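Local structure of peroxinectin A (Dictyostelium discoideum, 6ERC) at residues Gly110-Thr122 with Gly376-His390. The protein uses hydrogen peroxide to oxidise phenolic donors, iodide and thiocyanate, as a secreted haem enzyme of the animal peroxidase family. Residues are numbered along the deposited sequence; the frame is centred on the assembly and turned at random.
Sequences GNKTMNYFRTRAT and GLDLASRNLQRNRDH. With HEM (protoporphyrin IX containing Fe), chain F; BMA (beta-D-mannopyranose), chain H; NAG (2-acetamido-2-deoxy-beta-D-glucopyranose), chain D.
Tyr116 and Asp389 meet where strand 113-124 of the antiparallel sheet crosses helix 379-390, a haem-pocket helix of the animal haem peroxidase fold. The Tyr116 ring, its CG swung anti to the backbone N (chi1 177°), reaches in over the helix: Gln385 CB makes a CH-pi contact on one face, and OH donates to the anti lone pair of Asp389 OD2 (3.0 Å). The same oxygen's syn lone pair takes Thr119 N at 2.8 Å. Arg118 bends at chi3 and grips Asp389 side-on: NE and NH2 both reach OD1 from one face of the carboxylate, and NH2 also bonds Asp389 O; other bonds run to Asn36 O and Phe35 O. Replacing Arg118 by alanine removes the guanidinium and would probably leave the buried Asp389 carboxylate without its closest countercharge and its carbonyl without this donor. Tyr116 OH sits over a face of the Arg386 guanidinium, whose plane is turned 40° from the ring. Arg386 NH2 points almost straight (170°) at propionate oxygen O2A of the haem, which Arg382 NE also binds. Arg386 NH1 donates to Thr119 OG1 at 2.6 Å; that hydroxyl is hydrogen-bonded at the imidazole edge to His390 NE2 (2.9 Å), while ND1 is bonded to Asn294 OD1.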
# COMPACT_ATOMS: atom_id res chain seq x y z
N GLY A 110 -6.54 21.31 26.28
CA GLY A 110 -7.00 21.45 24.91
C GLY A 110 -5.96 21.90 23.90
O GLY A 110 -6.31 22.48 22.87
N ASN A 111 -4.68 21.66 24.18
CA ASN A 111 -3.61 21.99 23.24
C ASN A 111 -2.85 20.77 22.75
O ASN A 111 -1.80 20.92 22.11
CB ASN A 111 -2.64 22.99 23.88
CG ASN A 111 -1.84 22.38 25.03
OD1 ASN A 111 -1.93 21.19 25.31
ND2 ASN A 111 -1.04 23.21 25.70
N LYS A 112 -3.34 19.56 23.03
CA LYS A 112 -2.63 18.34 22.65
C LYS A 112 -2.81 18.06 21.16
O LYS A 112 -3.88 18.29 20.59
CB LYS A 112 -3.13 17.16 23.48
CG LYS A 112 -2.73 17.21 24.94
CD LYS A 112 -1.25 16.90 25.11
CE LYS A 112 -0.87 16.80 26.58
NZ LYS A 112 0.57 16.45 26.75
N THR A 113 -1.75 17.54 20.54
CA THR A 113 -1.76 17.27 19.11
C THR A 113 -1.02 15.97 18.81
O THR A 113 -0.31 15.42 19.66
CB THR A 113 -1.11 18.42 18.32
OG1 THR A 113 0.24 18.60 18.76
CG2 THR A 113 -1.88 19.70 18.51
N MET A 114 -1.20 15.49 17.59
CA MET A 114 -0.43 14.38 17.05
C MET A 114 0.35 14.87 15.84
O MET A 114 -0.16 15.64 15.02
CB MET A 114 -1.34 13.22 16.65
CG MET A 114 -2.02 12.54 17.82
SD MET A 114 -3.13 11.22 17.31
CE MET A 114 -4.47 12.17 16.60
N ASN A 115 1.60 14.43 15.73
CA ASN A 115 2.47 14.88 14.65
C ASN A 115 1.82 14.61 13.30
O ASN A 115 1.29 13.52 13.06
CB ASN A 115 3.82 14.19 14.73
CG ASN A 115 4.59 14.56 15.98
OD1 ASN A 115 4.25 14.13 17.09
ND2 ASN A 115 5.64 15.35 15.82
N TYR A 116 1.88 15.60 12.41
CA TYR A 116 1.54 15.38 11.01
C TYR A 116 2.30 16.39 10.16
O TYR A 116 2.33 17.58 10.48
CB TYR A 116 0.04 15.51 10.75
CG TYR A 116 -0.33 15.36 9.29
CD1 TYR A 116 -0.28 16.44 8.42
CD2 TYR A 116 -0.71 14.12 8.77
CE1 TYR A 116 -0.61 16.30 7.09
CE2 TYR A 116 -1.05 13.98 7.44
CZ TYR A 116 -1.00 15.07 6.61
OH TYR A 116 -1.33 14.93 5.28
N PHE A 117 2.89 15.91 9.07
CA PHE A 117 3.64 16.74 8.14
C PHE A 117 3.03 16.59 6.76
O PHE A 117 2.76 15.47 6.31
CB PHE A 117 5.11 16.36 8.13
CG PHE A 117 5.83 16.70 9.40
CD1 PHE A 117 5.80 15.84 10.48
CD2 PHE A 117 6.52 17.89 9.51
CE1 PHE A 117 6.46 16.16 11.66
CE2 PHE A 117 7.18 18.22 10.68
CZ PHE A 117 7.15 17.35 11.76
N ARG A 118 2.81 17.72 6.09
CA ARG A 118 2.11 17.70 4.81
C ARG A 118 2.98 17.09 3.73
O ARG A 118 4.22 17.16 3.77
CB ARG A 118 1.68 19.11 4.43
CG ARG A 118 0.70 19.74 5.42
CD ARG A 118 0.10 21.03 4.88
NE ARG A 118 -0.80 20.79 3.75
CZ ARG A 118 -1.56 21.73 3.19
NH1 ARG A 118 -1.55 22.97 3.65
NH2 ARG A 118 -2.34 21.41 2.17
N THR A 119 2.32 16.48 2.75
CA THR A 119 3.03 15.79 1.68
C THR A 119 3.83 16.76 0.82
O THR A 119 3.40 17.88 0.56
CB THR A 119 2.03 15.03 0.80
OG1 THR A 119 1.23 14.19 1.64
CG2 THR A 119 2.76 14.17 -0.23
N ARG A 120 5.00 16.30 0.38
CA ARG A 120 5.80 17.09 -0.54
C ARG A 120 4.98 17.48 -1.75
O ARG A 120 4.28 16.65 -2.35
CB ARG A 120 7.04 16.31 -0.97
CG ARG A 120 7.97 17.03 -1.95
CD ARG A 120 9.06 16.10 -2.44
NE ARG A 120 9.75 16.61 -3.62
CZ ARG A 120 10.73 15.97 -4.24
NH1 ARG A 120 11.16 14.79 -3.79
NH2 ARG A 120 11.31 16.50 -5.31
N ALA A 121 5.09 18.75 -2.11
CA ALA A 121 4.37 19.29 -3.25
C ALA A 121 5.31 20.17 -4.06
O ALA A 121 6.37 20.60 -3.58
CB ALA A 121 3.12 20.09 -2.81
N THR A 122 4.90 20.43 -5.29
CA THR A 122 5.67 21.23 -6.22
C THR A 122 4.70 22.08 -7.04
O THR A 122 3.55 21.69 -7.27
CB THR A 122 6.54 20.35 -7.15
OG1 THR A 122 7.58 21.15 -7.72
CG2 THR A 122 5.68 19.73 -8.28
N GLY A 376 1.52 9.17 20.44
CA GLY A 376 0.76 8.15 19.75
C GLY A 376 0.39 8.59 18.36
O GLY A 376 0.71 9.68 17.91
N LEU A 377 -0.32 7.70 17.66
CA LEU A 377 -0.73 7.97 16.29
C LEU A 377 -2.10 7.35 16.03
O LEU A 377 -2.47 6.35 16.64
CB LEU A 377 0.30 7.44 15.28
CG LEU A 377 0.57 5.94 15.31
CD1 LEU A 377 -0.27 5.20 14.26
CD2 LEU A 377 2.05 5.68 15.10
N ASP A 378 -2.83 7.96 15.10
CA ASP A 378 -4.16 7.51 14.70
C ASP A 378 -4.16 7.42 13.18
O ASP A 378 -4.11 8.45 12.50
CB ASP A 378 -5.24 8.46 15.21
CG ASP A 378 -6.65 8.04 14.81
OD1 ASP A 378 -6.80 7.09 14.01
OD2 ASP A 378 -7.61 8.66 15.30
N LEU A 379 -4.21 6.20 12.66
CA LEU A 379 -4.13 6.03 11.21
C LEU A 379 -5.39 6.54 10.51
O LEU A 379 -5.30 7.08 9.40
CB LEU A 379 -3.89 4.56 10.88
CG LEU A 379 -3.62 4.22 9.41
CD1 LEU A 379 -2.53 5.11 8.81
CD2 LEU A 379 -3.20 2.76 9.30
N ALA A 380 -6.55 6.39 11.14
CA ALA A 380 -7.77 6.99 10.59
C ALA A 380 -7.62 8.50 10.47
O ALA A 380 -7.94 9.09 9.44
CB ALA A 380 -8.97 6.63 11.46
N SER A 381 -7.12 9.15 11.53
CA SER A 381 -6.92 10.59 11.49
C SER A 381 -5.90 10.98 10.43
O SER A 381 -6.09 11.95 9.69
CB SER A 381 -6.49 11.11 12.86
OG SER A 381 -7.46 10.81 13.84
N ARG A 382 -4.79 10.24 10.36
CA ARG A 382 -3.77 10.54 9.36
C ARG A 382 -4.35 10.49 7.95
O ARG A 382 -3.99 11.31 7.09
CB ARG A 382 -2.59 9.57 9.49
CG ARG A 382 -1.74 9.80 10.73
CD ARG A 382 -0.41 9.05 10.67
NE ARG A 382 0.54 9.67 9.75
CZ ARG A 382 1.29 10.73 10.04
NH1 ARG A 382 1.20 11.30 11.23
NH2 ARG A 382 2.13 11.22 9.13
N ASN A 383 -5.25 9.55 7.69
CA ASN A 383 -5.87 9.47 6.37
C ASN A 383 -6.74 10.69 6.10
O ASN A 383 -6.64 11.30 5.03
CB ASN A 383 -6.69 8.18 6.26
CG ASN A 383 -5.83 6.93 6.37
OD1 ASN A 383 -4.68 6.92 5.94
ND2 ASN A 383 -6.38 5.88 6.96
N LEU A 384 -7.60 11.05 7.05
CA LEU A 384 -8.43 12.24 6.89
C LEU A 384 -7.57 13.48 6.64
O LEU A 384 -7.85 14.27 5.74
CB LEU A 384 -9.31 12.44 8.12
CG LEU A 384 -10.68 11.77 8.11
CD1 LEU A 384 -11.58 12.36 7.03
CD2 LEU A 384 -10.56 10.27 7.94
N GLN A 385 -6.51 13.65 7.43
CA GLN A 385 -5.59 14.75 7.20
C GLN A 385 -5.04 14.72 5.78
O GLN A 385 -5.03 15.74 5.08
CB GLN A 385 -4.44 14.70 8.21
CG GLN A 385 -4.86 15.01 9.62
CD GLN A 385 -5.05 16.50 9.85
OE1 GLN A 385 -6.16 16.95 10.14
NE2 GLN A 385 -3.98 17.26 9.73
N ARG A 386 -4.56 13.55 5.34
CA ARG A 386 -3.93 13.44 4.03
C ARG A 386 -4.91 13.80 2.92
O ARG A 386 -4.54 14.49 1.96
CB ARG A 386 -3.39 12.02 3.83
CG ARG A 386 -2.40 11.87 2.68
CD ARG A 386 -1.07 12.53 2.97
NE ARG A 386 -0.46 12.05 4.20
CZ ARG A 386 0.66 12.54 4.73
NH1 ARG A 386 1.30 13.54 4.13
NH2 ARG A 386 1.14 12.04 5.86
N ASN A 387 -6.16 13.34 3.03
CA ASN A 387 -7.17 13.73 2.04
C ASN A 387 -7.39 15.24 2.06
O ASN A 387 -7.48 15.87 1.00
CB ASN A 387 -8.48 12.99 2.32
CG ASN A 387 -8.39 11.51 2.00
OD1 ASN A 387 -8.66 11.09 0.87
ND2 ASN A 387 -8.03 10.71 3.00
N ARG A 388 -7.48 15.83 3.25
CA ARG A 388 -7.65 17.27 3.35
C ARG A 388 -6.37 18.01 3.00
O ARG A 388 -6.42 19.14 2.51
CB ARG A 388 -8.11 17.63 4.77
CG ARG A 388 -9.47 17.06 5.11
CD ARG A 388 -9.78 17.17 6.59
NE ARG A 388 -11.10 16.64 6.91
CZ ARG A 388 -11.69 16.73 8.10
NH1 ARG A 388 -11.07 17.34 9.10
NH2 ARG A 388 -12.89 16.21 8.29
N ASP A 389 -5.21 17.38 3.24
CA ASP A 389 -3.94 17.94 2.79
C ASP A 389 -3.89 18.00 1.26
O ASP A 389 -3.48 19.01 0.68
CB ASP A 389 -2.79 17.10 3.35
CG ASP A 389 -1.43 17.57 2.87
OD1 ASP A 389 -1.35 18.58 2.13
OD2 ASP A 389 -0.42 16.93 3.25
N HIS A 390 -4.30 16.92 0.60
CA HIS A 390 -4.25 16.85 -0.86
C HIS A 390 -5.41 17.56 -1.53
O HIS A 390 -5.39 17.72 -2.75
CB HIS A 390 -4.23 15.39 -1.32
CG HIS A 390 -2.99 14.64 -0.92
ND1 HIS A 390 -2.62 13.46 -1.52
CD2 HIS A 390 -2.06 14.90 0.02
CE1 HIS A 390 -1.50 13.03 -0.97
NE2 HIS A 390 -1.14 13.89 -0.03
CHA HEM F . -0.43 4.61 3.75
CHB HEM F . 0.23 1.95 7.73
CHC HEM F . -2.11 -1.75 5.61
CHD HEM F . -2.97 1.01 1.73
C1A HEM F . -0.10 4.23 5.03
C2A HEM F . 0.45 5.08 6.05
C3A HEM F . 0.63 4.36 7.15
C4A HEM F . 0.20 3.01 6.86
CMA HEM F . 1.21 4.84 8.50
CAA HEM F . 0.75 6.58 5.86
CBA HEM F . -0.22 7.34 6.74
CGA HEM F . -0.40 8.74 6.21
O1A HEM F . -0.90 8.91 5.07
O2A HEM F . -0.05 9.70 6.95
C1B HEM F . -0.33 0.72 7.49
C2B HEM F . -0.30 -0.40 8.40
C3B HEM F . -0.94 -1.43 7.82
C4B HEM F . -1.40 -0.99 6.52
CMB HEM F . 0.39 -0.32 9.78
CAB HEM F . -1.20 -2.85 8.36
CBB HEM F . -0.86 -3.25 9.59
C1C HEM F . -2.56 -1.34 4.38
C2C HEM F . -3.32 -2.12 3.43
C3C HEM F . -3.56 -1.35 2.34
C4C HEM F . -2.95 -0.06 2.60
CMC HEM F . -3.74 -3.58 3.72
CAC HEM F . -4.31 -1.61 1.01
CBC HEM F . -4.90 -2.75 0.65
C1D HEM F . -2.32 2.20 1.92
C2D HEM F . -2.20 3.27 0.95
C3D HEM F . -1.51 4.26 1.52
C4D HEM F . -1.15 3.86 2.85
CMD HEM F . -2.81 3.24 -0.46
CAD HEM F . -1.10 5.61 0.89
CBD HEM F . 0.11 5.30 0.03
CGD HEM F . 1.08 6.46 0.02
O1D HEM F . 1.92 6.54 0.95
O2D HEM F . 1.03 7.29 -0.92
NA HEM F . -0.24 2.97 5.56
NB HEM F . -1.01 0.33 6.35
NC HEM F . -2.35 -0.09 3.84
ND HEM F . -1.66 2.60 3.07
FE HEM F . -1.29 1.46 4.66
C1 BMA H . 8.97 21.39 -7.04
C2 BMA H . 10.09 20.99 -6.02
C3 BMA H . 10.98 19.88 -6.64
C4 BMA H . 11.21 20.14 -8.15
C5 BMA H . 10.89 21.61 -8.47
C6 BMA H . 11.22 22.03 -9.89
O2 BMA H . 9.53 20.44 -4.83
O3 BMA H . 10.42 18.60 -6.43
O4 BMA H . 12.57 19.88 -8.49
O5 BMA H . 9.49 21.81 -8.28
O6 BMA H . 11.90 23.30 -9.88
C1 NAG D . -0.60 24.59 25.56
C2 NAG D . -1.37 25.20 26.74
C3 NAG D . -0.41 25.60 27.85
C4 NAG D . 0.70 24.56 27.96
C5 NAG D . 1.56 24.60 26.70
C6 NAG D . 2.13 23.25 26.33
C7 NAG D . -3.41 26.61 26.69
C8 NAG D . -4.04 25.62 27.63
N2 NAG D . -2.15 26.35 26.30
O3 NAG D . -1.12 25.70 29.08
O4 NAG D . 1.52 24.84 29.10
O5 NAG D . 0.77 25.05 25.59
O6 NAG D . 3.30 22.97 27.07
O7 NAG D . -4.01 27.60 26.29